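Local coordinates for uncharacterized protein (Treponema denticola ATCC 35404, PDB 6R9N) that acts as an Fe(II) and oxygen sensor for bacterial chemotaxis, using a di-iron centre that holds a peroxide, at residues T180-F185 against D231-N236; R159-F164 against R215-M220; Y101-W106 against G151-Y156. One frame throughout, in Å; residues are numbered along the deposited sequence.

Contacts 2 and 3 meet in the six-stranded sheet, where strand 162-164 pairs with strand 153-157; Phe164 N lies 2.8 Å from Leu155 O, a probable hydrogen bond. Tyr156 also packs on Arg161. Contact 1 adjoins contact 2, Val234 CG2 resting 3.4 Å from Leu219 O, and the segments of the two alternate along the chain. Contacts 1 and 3 lie on opposite sides of the chain's centre, their own centres 25 Å apart. Four of the iron ligands flank these segments in sequence: His148 precedes 151-156, Asp167 follows 159-164, and Gln224 and His225 lie between 215-220 and 231-236. Trp106 of contact 3 touches a bound peroxide, probably that of the second subunit.

Contact 1 (T180-F185 against D231-N236)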
loop_
_atom_site.group_PDB
_atom_site.type_symbol
_atom_site.label_atom_id
_atom_site.label_comp_id
_atom_site.label_asym_id
_atom_site.label_seq_id
_atom_site.Cartn_x
_atom_site.Cartn_y
_atom_site.Cartn_z
ATOM N N THR A 180 -21.283 -16.735 -5.161
ATOM C CA THR A 180 -21.363 -15.410 -4.560
ATOM C C THR A 180 -21.046 -15.470 -3.066
ATOM O O THR A 180 -20.243 -14.677 -2.561
ATOM C CB THR A 180 -22.744 -14.790 -4.793
ATOM O OG1 THR A 180 -23.003 -14.697 -6.201
ATOM C CG2 THR A 180 -22.810 -13.385 -4.191
ATOM N N PHE A 181 -21.650 -16.413 -2.351
ATOM C CA PHE A 181 -21.455 -16.557 -0.915
ATOM C C PHE A 181 -20.609 -17.772 -0.541
ATOM O O PHE A 181 -20.647 -18.805 -1.206
ATOM C CB PHE A 181 -22.810 -16.631 -0.215
ATOM C CG PHE A 181 -23.679 -15.438 -0.486
ATOM C CD1 PHE A 181 -23.365 -14.197 0.067
ATOM C CD2 PHE A 181 -24.791 -15.545 -1.318
ATOM C CE1 PHE A 181 -24.159 -13.085 -0.183
ATOM C CE2 PHE A 181 -25.597 -14.448 -1.566
ATOM C CZ PHE A 181 -25.280 -13.210 -1.006
ATOM N N VAL A 182 -19.821 -17.617 0.518
ATOM C CA VAL A 182 -19.161 -18.737 1.183
ATOM C C VAL A 182 -20.220 -19.653 1.794
ATOM O O VAL A 182 -21.143 -19.188 2.475
ATOM C CB VAL A 182 -18.206 -18.199 2.260
ATOM C CG1 VAL A 182 -17.489 -19.315 2.985
ATOM C CG2 VAL A 182 -17.200 -17.247 1.661
ATOM N N GLU A 183 -20.131 -20.965 1.526
ATOM C CA GLU A 183 -21.047 -21.826 2.282
ATOM C C GLU A 183 -20.372 -22.952 3.052
ATOM O O GLU A 183 -21.023 -23.595 3.871
ATOM C CB GLU A 183 -22.206 -22.345 1.442
ATOM C CG GLU A 183 -23.264 -21.201 1.187
ATOM C CD GLU A 183 -23.936 -20.746 2.486
ATOM O OE1 GLU A 183 -24.234 -19.543 2.634
ATOM O OE2 GLU A 183 -24.108 -21.576 3.410
ATOM N N ASP A 184 -19.078 -23.163 2.883
ATOM C CA ASP A 184 -18.370 -24.103 3.749
ATOM C C ASP A 184 -17.080 -23.420 4.175
ATOM O O ASP A 184 -16.152 -23.284 3.371
ATOM C CB ASP A 184 -18.092 -25.451 3.075
ATOM C CG ASP A 184 -17.326 -26.402 3.981
ATOM O OD1 ASP A 184 -17.638 -26.457 5.213
ATOM O OD2 ASP A 184 -16.380 -27.064 3.488
ATOM N N PHE A 185 -17.059 -22.961 5.430
ATOM C CA PHE A 185 -15.902 -22.232 5.938
ATOM C C PHE A 185 -14.636 -23.068 5.847
ATOM O O PHE A 185 -13.556 -22.540 5.547
ATOM C CB PHE A 185 -16.145 -21.784 7.377
ATOM C CG PHE A 185 -15.167 -20.755 7.849
ATOM C CD1 PHE A 185 -15.193 -19.479 7.325
ATOM C CD2 PHE A 185 -14.203 -21.069 8.791
ATOM C CE1 PHE A 185 -14.277 -18.533 7.732
ATOM C CE2 PHE A 185 -13.286 -20.125 9.219
ATOM C CZ PHE A 185 -13.320 -18.852 8.683
ATOM N N ASP A 231 -24.676 -14.693 7.097
ATOM C CA ASP A 231 -25.353 -15.502 8.129
ATOM C C ASP A 231 -24.305 -16.137 9.039
ATOM O O ASP A 231 -23.409 -15.427 9.521
ATOM C CB ASP A 231 -26.281 -16.490 7.431
ATOM C CG ASP A 231 -27.359 -15.807 6.625
ATOM O OD1 ASP A 231 -27.733 -14.666 6.970
ATOM O OD2 ASP A 231 -27.816 -16.412 5.634
ATOM N N GLU A 232 -24.355 -17.448 9.275
ATOM C CA GLU A 232 -23.422 -18.107 10.177
ATOM C C GLU A 232 -21.975 -17.955 9.730
ATOM O O GLU A 232 -21.065 -18.133 10.541
ATOM C CB GLU A 232 -23.783 -19.587 10.289
ATOM C CG GLU A 232 -23.443 -20.395 9.046
ATOM C CD GLU A 232 -24.493 -20.261 7.930
ATOM O OE1 GLU A 232 -25.688 -20.046 8.252
ATOM O OE2 GLU A 232 -24.118 -20.375 6.733
ATOM N N GLN A 233 -21.731 -17.665 8.456
ATOM C CA GLN A 233 -20.348 -17.534 8.020
ATOM C C GLN A 233 -19.706 -16.237 8.504
ATOM O O GLN A 233 -18.476 -16.190 8.627
ATOM C CB GLN A 233 -20.258 -17.655 6.489
ATOM C CG GLN A 233 -20.667 -19.022 5.909
ATOM C CD GLN A 233 -19.888 -20.204 6.487
ATOM O OE1 GLN A 233 -18.934 -20.036 7.232
ATOM N NE2 GLN A 233 -20.309 -21.409 6.144
ATOM N N VAL A 234 -20.504 -15.197 8.793
ATOM C CA VAL A 234 -19.977 -14.011 9.470
ATOM C C VAL A 234 -19.392 -14.394 10.819
ATOM O O VAL A 234 -18.245 -14.061 11.134
ATOM C CB VAL A 234 -21.070 -12.942 9.645
ATOM C CG1 VAL A 234 -20.535 -11.816 10.547
ATOM C CG2 VAL A 234 -21.567 -12.411 8.290
ATOM N N ASN A 235 -20.183 -15.091 11.640
ATOM C CA ASN A 235 -19.692 -15.593 12.920
ATOM C C ASN A 235 -18.477 -16.486 12.731
ATOM O O ASN A 235 -17.504 -16.393 13.486
ATOM C CB ASN A 235 -20.792 -16.359 13.649
ATOM C CG ASN A 235 -21.700 -15.449 14.429
ATOM O OD1 ASN A 235 -21.312 -14.339 14.801
ATOM N ND2 ASN A 235 -22.933 -15.903 14.668
ATOM N N ASN A 236 -18.535 -17.385 11.753
ATOM C CA ASN A 236 -17.422 -18.297 11.534
ATOM C C ASN A 236 -16.150 -17.519 11.235
ATOM O O ASN A 236 -15.107 -17.759 11.846
ATOM C CB ASN A 236 -17.747 -19.249 10.385
ATOM C CG ASN A 236 -18.640 -20.397 10.810
ATOM O OD1 ASN A 236 -18.825 -20.652 12.002
ATOM N ND2 ASN A 236 -19.178 -21.113 9.835
HETATM O O HOH W 1 -19.327 -24.184 7.237
#
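This is a partly buried, water-bridged contact at the periphery of the fold, where the loop entering helix 185-199 meets the first turn of helix 232-242. Gln233 is the centre. Its chain bends at chi2 (-56°), so that it crosses Phe185 obliquely, amide and ring planes only 18° apart. OE1 of Gln233 approaches CB of Phe185 to 3.3 Å and is held by Asn236, whose ND2 donates to it at 2.8 Å. That bond is nearly straight (165°), although the donor stands above the carbonyl plane. On the other branch, Gln233 NE2 donates to a water at 3.1 Å, and the backbone N of Phe185 donates to the same water, so one molecule ties the two helix starts together. The ring of Phe185, with CG anti to the backbone N, receives CB of Asn236 over one face, a CH-pi contact 4.1 Å from the ring centroid. At the exposed margin the side chains of Glu183 and Glu232 cross at about a right angle, OE2 to OE2 3.5 Å; this could raise one pKa, an effect that Lys230, in a long, weak ion pair with Glu183, may temper. Asp184 sits at the N-cap of helix 185-199, its OD2 accepting a weak hydrogen bond from Lys187 N, beside the start of a second helix.

Contact 2 (R159-F164 against R215-M220); sequences RSRILF and RLNPLM
A short parallel beta bridge, Ile162 with Met220, joins strand 162-164 to the chain entering strand 220-222. Leu163 N donates almost straight (176°) to Met220 O at 3.0 Å. In the other direction, Arg161 O accepts from Leu219 N at 2.8 Å and, weakly, from Met220 N. Ile162 and Met220 lie side by side on one face of the sheet, where Ile162 CG1 is 4.0 Å from both CB and SD of Met220. The strand begins at a G1 beta bulge, where Arg161 (phi 59°, left-handed region) and Ile162 are both set opposite Asp157, and Ser160 OG accepts from Ile162 N in an ST turn while hydrogen-bonding Asp157. From the bulge Arg161 reaches across with its chain bent at chi3 (67°), so that the guanidinium grips one carbonyl side-on. NE and NH1 of Arg161 donate to Asn217 O at 2.9 and 2.7 Å, with the oxygen near the guanidinium plane. Leu219 covers one face of that group, its CG 3.7 Å above the plane and over the centre. Leu163 CB meets Pro218 CB at 4.3 Å, where Tyr156 of the neighbouring strand 153-157 packs against both side chains.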
loop_
_atom_site.group_PDB
_atom_site.type_symbol
_atom_site.label_atom_id
_atom_site.label_comp_id
_atom_site.label_asym_id
_atom_site.label_seq_id
_atom_site.Cartn_x
_atom_site.Cartn_y
_atom_site.Cartn_z
ATOM N N ARG A 159 -28.121 0.448 6.538
ATOM C CA ARG A 159 -29.461 0.006 6.148
ATOM C C ARG A 159 -29.483 -1.468 5.736
ATOM O O ARG A 159 -30.418 -2.200 6.080
ATOM C CB ARG A 159 -29.992 0.909 5.032
ATOM C CG ARG A 159 -31.158 0.319 4.226
ATOM C CD ARG A 159 -32.490 0.654 4.846
ATOM N NE ARG A 159 -32.656 2.092 4.981
ATOM C CZ ARG A 159 -33.550 2.825 4.325
ATOM N NH1 ARG A 159 -33.590 4.133 4.543
ATOM N NH2 ARG A 159 -34.404 2.261 3.471
ATOM N N SER A 160 -28.491 -1.914 4.970
ATOM C CA SER A 160 -28.407 -3.324 4.599
ATOM C C SER A 160 -27.748 -4.176 5.677
ATOM O O SER A 160 -27.857 -5.406 5.633
ATOM C CB SER A 160 -27.645 -3.473 3.279
ATOM O OG SER A 160 -26.325 -2.955 3.422
ATOM N N ARG A 161 -27.015 -3.561 6.605
ATOM C CA ARG A 161 -26.143 -4.288 7.536
ATOM C C ARG A 161 -25.069 -5.105 6.810
ATOM O O ARG A 161 -24.658 -6.171 7.271
ATOM C CB ARG A 161 -26.958 -5.160 8.488
ATOM C CG ARG A 161 -27.827 -4.299 9.399
ATOM C CD ARG A 161 -28.753 -5.112 10.240
ATOM N NE ARG A 161 -28.028 -5.908 11.208
ATOM C CZ ARG A 161 -28.606 -6.819 11.979
ATOM N NH1 ARG A 161 -27.880 -7.513 12.845
ATOM N NH2 ARG A 161 -29.916 -7.030 11.883
ATOM N N ILE A 162 -24.575 -4.582 5.687
ATOM C CA ILE A 162 -23.444 -5.180 4.977
ATOM C C ILE A 162 -22.199 -4.359 5.295
ATOM O O ILE A 162 -22.221 -3.125 5.205
ATOM C CB ILE A 162 -23.686 -5.239 3.457
ATOM C CG1 ILE A 162 -24.909 -6.110 3.125
ATOM C CG2 ILE A 162 -22.432 -5.764 2.737
ATOM C CD1 ILE A 162 -25.377 -5.995 1.682
ATOM N N LEU A 163 -21.131 -5.038 5.710
ATOM C CA LEU A 163 -19.827 -4.425 5.905
ATOM C C LEU A 163 -18.952 -4.742 4.698
ATOM O O LEU A 163 -18.595 -5.909 4.468
ATOM C CB LEU A 163 -19.175 -4.944 7.186
ATOM C CG LEU A 163 -17.728 -4.500 7.420
ATOM C CD1 LEU A 163 -17.658 -2.996 7.657
ATOM C CD2 LEU A 163 -17.100 -5.251 8.587
ATOM N N PHE A 164 -18.584 -3.714 3.935
ATOM C CA PHE A 164 -17.494 -3.864 2.973
ATOM C C PHE A 164 -16.174 -3.773 3.740
ATOM O O PHE A 164 -15.918 -2.779 4.421
ATOM C CB PHE A 164 -17.572 -2.792 1.887
ATOM C CG PHE A 164 -16.316 -2.672 1.056
ATOM C CD1 PHE A 164 -15.939 -3.685 0.186
ATOM C CD2 PHE A 164 -15.524 -1.535 1.136
ATOM C CE1 PHE A 164 -14.771 -3.584 -0.576
ATOM C CE2 PHE A 164 -14.354 -1.421 0.372
ATOM C CZ PHE A 164 -13.984 -2.444 -0.484
ATOM N N ARG A 215 -19.617 -5.396 17.487
ATOM C CA ARG A 215 -20.578 -4.452 18.050
ATOM C C ARG A 215 -21.464 -3.852 16.971
ATOM O O ARG A 215 -22.629 -3.537 17.233
ATOM C CB ARG A 215 -19.858 -3.344 18.808
ATOM C CG ARG A 215 -19.187 -3.821 20.074
ATOM C CD ARG A 215 -18.591 -2.645 20.838
ATOM N NE ARG A 215 -19.644 -1.828 21.434
ATOM C CZ ARG A 215 -20.094 -0.687 20.920
ATOM N NH1 ARG A 215 -21.062 -0.019 21.538
ATOM N NH2 ARG A 215 -19.573 -0.203 19.796
ATOM N N LEU A 216 -20.931 -3.629 15.773
ATOM C CA LEU A 216 -21.825 -3.575 14.635
ATOM C C LEU A 216 -22.431 -4.961 14.500
ATOM O O LEU A 216 -21.792 -5.964 14.804
ATOM C CB LEU A 216 -21.080 -3.187 13.359
ATOM C CG LEU A 216 -19.945 -2.163 13.311
ATOM C CD1 LEU A 216 -19.087 -2.475 12.102
ATOM C CD2 LEU A 216 -20.469 -0.751 13.213
ATOM N N ASN A 217 -23.641 -5.046 14.070
ATOM C CA ASN A 217 -24.037 -6.448 13.973
ATOM C C ASN A 217 -24.233 -6.772 12.507
ATOM O O ASN A 217 -25.374 -6.848 12.051
ATOM C CB ASN A 217 -25.302 -6.751 14.777
ATOM C CG ASN A 217 -25.139 -6.419 16.238
ATOM O OD1 ASN A 217 -25.394 -5.284 16.665
ATOM N ND2 ASN A 217 -24.683 -7.396 17.018
ATOM N N PRO A 218 -23.153 -6.936 11.739
ATOM C CA PRO A 218 -23.308 -7.099 10.294
ATOM C C PRO A 218 -23.946 -8.432 9.959
ATOM O O PRO A 218 -23.666 -9.456 10.588
ATOM C CB PRO A 218 -21.868 -7.032 9.770
ATOM C CG PRO A 218 -21.043 -7.524 10.888
ATOM C CD PRO A 218 -21.760 -7.167 12.166
ATOM N N LEU A 219 -24.817 -8.403 8.954
ATOM C CA LEU A 219 -25.361 -9.617 8.374
ATOM C C LEU A 219 -24.486 -10.188 7.270
ATOM O O LEU A 219 -24.574 -11.387 6.990
ATOM C CB LEU A 219 -26.766 -9.340 7.837
ATOM C CG LEU A 219 -27.744 -8.945 8.951
ATOM C CD1 LEU A 219 -29.057 -8.426 8.390
ATOM C CD2 LEU A 219 -27.982 -10.139 9.875
ATOM N N MET A 220 -23.637 -9.369 6.650
ATOM C CA MET A 220 -22.703 -9.832 5.630
ATOM C C MET A 220 -21.360 -9.143 5.816
ATOM O O MET A 220 -21.292 -7.986 6.246
ATOM C CB MET A 220 -23.158 -9.521 4.193
ATOM C CG MET A 220 -24.335 -10.290 3.670
ATOM S SD MET A 220 -24.605 -9.902 1.924
ATOM C CE MET A 220 -26.251 -10.590 1.756
#

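Contact 3 (Y101-W106 against G151-Y156)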
loop_
_atom_site.group_PDB
_atom_site.type_symbol
_atom_site.label_atom_id
_atom_site.label_comp_id
_atom_site.label_asym_id
_atom_site.label_seq_id
_atom_site.Cartn_x
_atom_site.Cartn_y
_atom_site.Cartn_z
ATOM N N TYR A 101 -13.371 9.308 -0.935
ATOM C CA TYR A 101 -13.090 9.133 0.480
ATOM C C TYR A 101 -11.921 8.176 0.634
ATOM O O TYR A 101 -11.939 7.061 0.095
ATOM C CB TYR A 101 -14.306 8.591 1.220
ATOM C CG TYR A 101 -15.416 9.603 1.495
ATOM C CD1 TYR A 101 -16.094 10.229 0.452
ATOM C CD2 TYR A 101 -15.796 9.908 2.802
ATOM C CE1 TYR A 101 -17.131 11.153 0.706
ATOM C CE2 TYR A 101 -16.819 10.818 3.073
ATOM C CZ TYR A 101 -17.489 11.440 2.024
ATOM O OH TYR A 101 -18.508 12.355 2.298
ATOM N N ILE A 102 -10.907 8.620 1.372
ATOM C CA ILE A 102 -9.734 7.804 1.633
ATOM C C ILE A 102 -9.122 8.299 2.929
ATOM O O ILE A 102 -9.309 9.457 3.317
ATOM C CB ILE A 102 -8.741 7.875 0.446
ATOM C CG1 ILE A 102 -7.692 6.756 0.563
ATOM C CG2 ILE A 102 -8.128 9.273 0.356
ATOM C CD1 ILE A 102 -6.932 6.501 -0.702
ATOM N N SER A 103 -8.421 7.410 3.618
ATOM C CA SER A 103 -7.688 7.797 4.816
ATOM C C SER A 103 -6.853 9.046 4.591
ATOM O O SER A 103 -6.196 9.199 3.559
ATOM C CB SER A 103 -6.771 6.662 5.263
ATOM O OG SER A 103 -6.016 7.092 6.383
ATOM N N SER A 104 -6.870 9.938 5.582
ATOM C CA SER A 104 -5.987 11.101 5.539
ATOM C C SER A 104 -4.512 10.709 5.408
ATOM O O SER A 104 -3.712 11.529 4.960
ATOM C CB SER A 104 -6.208 11.977 6.772
ATOM O OG SER A 104 -5.754 11.324 7.937
ATOM N N LEU A 105 -4.142 9.465 5.739
ATOM C CA LEU A 105 -2.755 9.028 5.551
ATOM C C LEU A 105 -2.317 9.101 4.096
ATOM O O LEU A 105 -1.116 9.224 3.822
ATOM C CB LEU A 105 -2.554 7.594 6.053
ATOM C CG LEU A 105 -2.128 7.354 7.494
ATOM C CD1 LEU A 105 -3.216 7.822 8.419
ATOM C CD2 LEU A 105 -1.806 5.875 7.737
ATOM N N TRP A 106 -3.255 9.000 3.151
ATOM C CA TRP A 106 -2.911 8.836 1.742
ATOM C C TRP A 106 -3.255 10.031 0.867
ATOM O O TRP A 106 -2.755 10.110 -0.262
ATOM C CB TRP A 106 -3.619 7.590 1.170
ATOM C CG TRP A 106 -3.380 6.365 2.000
ATOM C CD1 TRP A 106 -4.321 5.578 2.616
ATOM C CD2 TRP A 106 -2.111 5.811 2.343
ATOM N NE1 TRP A 106 -3.705 4.560 3.314
ATOM C CE2 TRP A 106 -2.349 4.681 3.159
ATOM C CE3 TRP A 106 -0.786 6.159 2.042
ATOM C CZ2 TRP A 106 -1.310 3.900 3.672
ATOM C CZ3 TRP A 106 0.232 5.388 2.559
ATOM C CH2 TRP A 106 -0.033 4.276 3.370
ATOM N N GLY A 151 -3.384 3.012 6.967
ATOM C CA GLY A 151 -4.612 3.784 6.844
ATOM C C GLY A 151 -5.617 3.068 5.955
ATOM O O GLY A 151 -5.601 3.231 4.731
ATOM N N GLN A 152 -6.477 2.244 6.554
ATOM C CA GLN A 152 -7.488 1.482 5.834
ATOM C C GLN A 152 -8.815 1.609 6.561
ATOM O O GLN A 152 -8.845 1.560 7.796
ATOM C CB GLN A 152 -7.124 -0.022 5.717
ATOM C CG GLN A 152 -8.247 -0.874 5.057
ATOM C CD GLN A 152 -7.942 -2.390 4.930
ATOM O OE1 GLN A 152 -8.048 -2.971 3.839
ATOM N NE2 GLN A 152 -7.625 -3.034 6.045
ATOM N N PHE A 153 -9.910 1.732 5.795
ATOM C CA PHE A 153 -11.253 1.689 6.357
ATOM C C PHE A 153 -12.119 0.681 5.616
ATOM O O PHE A 153 -11.971 0.460 4.409
ATOM C CB PHE A 153 -11.945 3.078 6.322
ATOM C CG PHE A 153 -11.289 4.083 7.199
ATOM C CD1 PHE A 153 -11.684 4.227 8.523
ATOM C CD2 PHE A 153 -10.245 4.865 6.721
ATOM C CE1 PHE A 153 -11.066 5.148 9.348
ATOM C CE2 PHE A 153 -9.615 5.782 7.549
ATOM C CZ PHE A 153 -10.021 5.916 8.860
ATOM N N GLY A 154 -13.026 0.074 6.354
ATOM C CA GLY A 154 -14.177 -0.565 5.759
ATOM C C GLY A 154 -15.340 0.401 5.711
ATOM O O GLY A 154 -15.262 1.506 6.239
ATOM N N LEU A 155 -16.418 -0.010 5.040
ATOM C CA LEU A 155 -17.628 0.806 4.975
ATOM C C LEU A 155 -18.797 -0.068 5.389
ATOM O O LEU A 155 -19.055 -1.101 4.759
ATOM C CB LEU A 155 -17.833 1.397 3.562
ATOM C CG LEU A 155 -18.781 2.595 3.398
ATOM C CD1 LEU A 155 -20.233 2.147 3.473
ATOM C CD2 LEU A 155 -18.487 3.684 4.490
ATOM N N TYR A 156 -19.467 0.324 6.465
ATOM C CA TYR A 156 -20.631 -0.389 6.974
ATOM C C TYR A 156 -21.878 0.331 6.483
ATOM O O TYR A 156 -22.085 1.508 6.797
ATOM C CB TYR A 156 -20.626 -0.454 8.497
ATOM C CG TYR A 156 -21.752 -1.288 9.040
ATOM C CD1 TYR A 156 -21.961 -2.580 8.570
ATOM C CD2 TYR A 156 -22.604 -0.801 10.023
ATOM C CE1 TYR A 156 -22.988 -3.362 9.063
ATOM C CE2 TYR A 156 -23.638 -1.589 10.519
ATOM C CZ TYR A 156 -23.820 -2.865 10.029
ATOM O OH TYR A 156 -24.835 -3.658 10.502
#
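Gly151, Ser103 and Phe153 carry most of this buried contact, which joins the end of strand 99-103 in one sheet to the start of strand 153-157 in the other, across the two-sheet sandwich of the metallo-beta-lactamase fold. Gly151 contributes most. Its bare CA sits 3.6 Å from Ser103 OG, while Leu105 CD2 presses on its backbone N at 3.4 Å, so the glycine backbone is enclosed by side chains from the opposite segment. Its carbonyl serves Trp106: NE1 donates to Gly151 O at 2.7 Å, meeting it on a lone pair and in the indole plane, with an N-H...O angle of 151°. Ser103 acts in two ways. With OG anti to the backbone N (chi1 177°), the hydroxyl turns back to accept from Leu105 N at 3.1 Å, an N-cap at the start of the short, weakly bonded helix 104-107 bearing Trp106. Its CB meanwhile meets the edge of the Phe153 ring, 3.8 Å from CE2 and in the plane of that ring. Phe153 extends inward between the sheets, where Phe77, Ile124 and Cys141 touch it and His145 meets it edge-to-face. Leu105 CB lies over one face of the indole, and Leu105 O accepts a hydrogen bond from the Tyr199 hydroxyl of the second subunit. Trp106 itself packs on His148 and Asp82 of that subunit, both iron ligands, and its nearest side-chain atom lies about 4 Å from a peroxide, probably the one bound there. The short, in-plane bond to Gly151 O thus satisfies the buried indole N-H and should help hold the rotation of the ring; by binding the N-H to a carbonyl of its own chain, it leaves the indole to meet the partner's di-iron site by packing, and it may make the ring slightly more electron-rich.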